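Gp6 (Enterobacteria phage HK97, PDB 3JVO) assembles into a thirteen-membered ring and forms part of the phage head-tail connector, binding the portal protein and gp7, with an open central channel for DNA ejection. Local coordinates at the interface of chains A and B. Sequence-based numbering; all coordinates share one arbitrary frame. Chains: chain A/B, Gp6.

The interface of chains A and B. Residues chain A 61, 65, 85, 87, 91; chain B 69-70, 73, 82.
The imidazole ring of B:His73 carries the methyl CD2 of B:Leu82 over the centre of one face, 3.7 Å above its plane. At the ring edge, in plane, lies the carboxylate of B:Asp69. B:His73 ND1 donates to B:Asp69 OD1 at 2.7 Å, meeting the carboxylate from above its plane. This bond fixes the ring and could favour a charged imidazole.

The amide of A:Asn85 is the flat group on the other side. Its CG is anti to the backbone N (chi1 171°). Its oxygen OD1 accepts the backbone N-H of A:Ala87 at 3.0 Å, in the first turn of helix 86-93, with the donor above the carbonyl plane. This helix-capping bond holds the amide so that ND2 points to chain B. Methyl CD1 of B:Leu82 sits over the opposite face of the amide, 3.9 Å from A:Asn85 CG, although the two side chains cross obliquely.

No direct polar bond joins the chains within this patch. A water bridges them instead. A:Asn85 ND2 donates to it almost straight, at 3.0 Å (167° at H). On chain B the water meets B:Asp69 OD2 and the carbonyl oxygen of B:His73. The two carboxylate oxygens of B:Asp69 thus serve different partners.

Beside the water lies an apolar contact between neighbouring subunits of the tridecameric ring. B:Met70, a selenomethionine in the last turn of helix 57-72, bends at chi2 and chi3 and pushes into chain A. A:Leu65 crosses it at about a right angle, its methyl CD1 4.0 Å from B:Met70 SE. A:Met91, also selenomethionine, reaches it tip to tip, methyl CE to B:Met70 SE at 3.7 Å. Methyl CE of B:Met70 rests on the backbone of A:Gly61, 4.0 Å from CA.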
ATOM      1  N   GLY A  61       1.293  14.215 -38.548  1.00 30.83           N
ATOM      2  CA  GLY A  61       1.860  13.669 -37.331  1.00 30.67           C
ATOM      3  C   GLY A  61       0.823  12.867 -36.552  1.00 31.58           C
ATOM      4  O   GLY A  61       1.127  11.786 -36.039  1.00 32.04           O
ATOM      5  N   LEU A  65       0.606   8.623 -35.607  1.00 29.84           N
ATOM      6  CA  LEU A  65       0.405   8.120 -34.235  1.00 29.71           C
ATOM      7  C   LEU A  65      -0.796   7.177 -34.135  1.00 30.14           C
ATOM      8  O   LEU A  65      -0.735   6.136 -33.467  1.00 30.66           O
ATOM      9  CB  LEU A  65       0.209   9.284 -33.274  1.00 29.02           C
ATOM     10  CG  LEU A  65       1.458  10.158 -33.035  1.00 30.04           C
ATOM     11  CD1 LEU A  65       1.056  11.503 -32.410  1.00 29.32           C
ATOM     12  CD2 LEU A  65       2.428   9.437 -32.131  1.00 31.00           C
ATOM     13  N   ASN A  85      -1.738   8.832 -25.476  1.00 39.72           N
ATOM     14  CA  ASN A  85      -0.624   9.724 -25.738  1.00 38.21           C
ATOM     15  C   ASN A  85      -1.217  11.053 -26.188  1.00 38.38           C
ATOM     16  O   ASN A  85      -1.823  11.154 -27.258  1.00 37.91           O
ATOM     17  CB  ASN A  85       0.318   9.145 -26.793  1.00 37.74           C
ATOM     18  CG  ASN A  85       1.357  10.137 -27.238  1.00 36.89           C
ATOM     19  OD1 ASN A  85       1.428  11.245 -26.717  1.00 35.95           O
ATOM     20  ND2 ASN A  85       2.166   9.752 -28.199  1.00 33.88           N
ATOM     21  N   ALA A  87      -0.164  13.704 -27.385  1.00 37.47           N
ATOM     22  CA  ALA A  87       0.311  14.334 -28.617  1.00 37.52           C
ATOM     23  C   ALA A  87      -0.696  14.190 -29.766  1.00 37.40           C
ATOM     24  O   ALA A  87      -0.944  15.156 -30.514  1.00 36.81           O
ATOM     25  CB  ALA A  87       1.670  13.791 -29.024  1.00 37.18           C
HETATM   26  N   MSE A  91      -2.007  17.495 -31.656  1.00 41.01           N
HETATM   27  CA  MSE A  91      -1.654  17.703 -33.060  1.00 42.80           C
HETATM   28  C   MSE A  91      -2.900  17.967 -33.911  1.00 43.96           C
HETATM   29  O   MSE A  91      -2.900  18.848 -34.766  1.00 43.25           O
HETATM   30  CB  MSE A  91      -0.919  16.476 -33.609  1.00 42.98           C
HETATM   31  CG  MSE A  91       0.461  16.192 -32.980  1.00 45.26           C
HETATM   32 SE   MSE A  91       1.797  17.194 -33.929  0.75 51.45          SE
HETATM   33  CE  MSE A  91       3.324  16.975 -32.725  1.00 48.64           C
TER
ATOM     34  N   ASP B  69       9.877  14.062 -28.956  1.00 27.13           N
ATOM     35  CA  ASP B  69       8.778  13.263 -28.451  1.00 28.50           C
ATOM     36  C   ASP B  69       8.156  12.400 -29.555  1.00 28.99           C
ATOM     37  O   ASP B  69       7.909  11.211 -29.352  1.00 28.28           O
ATOM     38  CB  ASP B  69       7.747  14.141 -27.761  1.00 28.62           C
ATOM     39  CG  ASP B  69       6.575  13.341 -27.233  1.00 33.56           C
ATOM     40  OD1 ASP B  69       6.765  12.507 -26.305  1.00 37.07           O
ATOM     41  OD2 ASP B  69       5.470  13.520 -27.775  1.00 36.21           O
HETATM   42  N   MSE B  70       7.967  12.985 -30.729  1.00 29.46           N
HETATM   43  CA  MSE B  70       7.458  12.279 -31.912  0.50 30.09           C
HETATM   44  C   MSE B  70       8.405  11.156 -32.320  1.00 30.09           C
HETATM   45  O   MSE B  70       7.976  10.082 -32.745  1.00 29.75           O
HETATM   46  CB  MSE B  70       7.343  13.241 -33.105  0.50 30.26           C
HETATM   47  CG  MSE B  70       6.256  14.285 -32.990  0.50 33.46           C
HETATM   48 SE   MSE B  70       4.486  13.471 -32.788  0.37 35.63          SE
HETATM   49  CE  MSE B  70       4.356  12.483 -34.477  0.50 36.44           C
ATOM     50  N   HIS B  73       8.132   8.391 -29.293  1.00 28.23           N
ATOM     51  CA  HIS B  73       6.866   7.822 -28.873  1.00 28.47           C
ATOM     52  C   HIS B  73       5.922   7.842 -30.059  1.00 28.56           C
ATOM     53  O   HIS B  73       5.337   8.884 -30.398  1.00 29.09           O
ATOM     54  CB  HIS B  73       6.303   8.595 -27.683  1.00 28.10           C
ATOM     55  CG  HIS B  73       7.282   8.770 -26.570  1.00 29.16           C
ATOM     56  ND1 HIS B  73       7.684  10.013 -26.120  1.00 30.49           N
ATOM     57  CD2 HIS B  73       7.960   7.858 -25.827  1.00 28.27           C
ATOM     58  CE1 HIS B  73       8.553   9.861 -25.136  1.00 30.29           C
ATOM     59  NE2 HIS B  73       8.744   8.566 -24.944  1.00 31.20           N
ATOM     60  N   LEU B  82       2.863   8.141 -20.104  1.00 36.69           N
ATOM     61  CA  LEU B  82       3.733   9.241 -20.470  1.00 35.88           C
ATOM     62  C   LEU B  82       3.359  10.433 -19.622  1.00 36.34           C
ATOM     63  O   LEU B  82       2.168  10.738 -19.458  1.00 36.28           O
ATOM     64  CB  LEU B  82       3.581   9.587 -21.952  1.00 34.68           C
ATOM     65  CG  LEU B  82       4.073   8.540 -22.948  1.00 34.24           C
ATOM     66  CD1 LEU B  82       3.637   8.912 -24.356  1.00 34.19           C
ATOM     67  CD2 LEU B  82       5.577   8.428 -22.873  1.00 34.06           C
TER
HETATM   68  O   HOH W   1       4.364  11.263 -29.474  1.00 30.52           O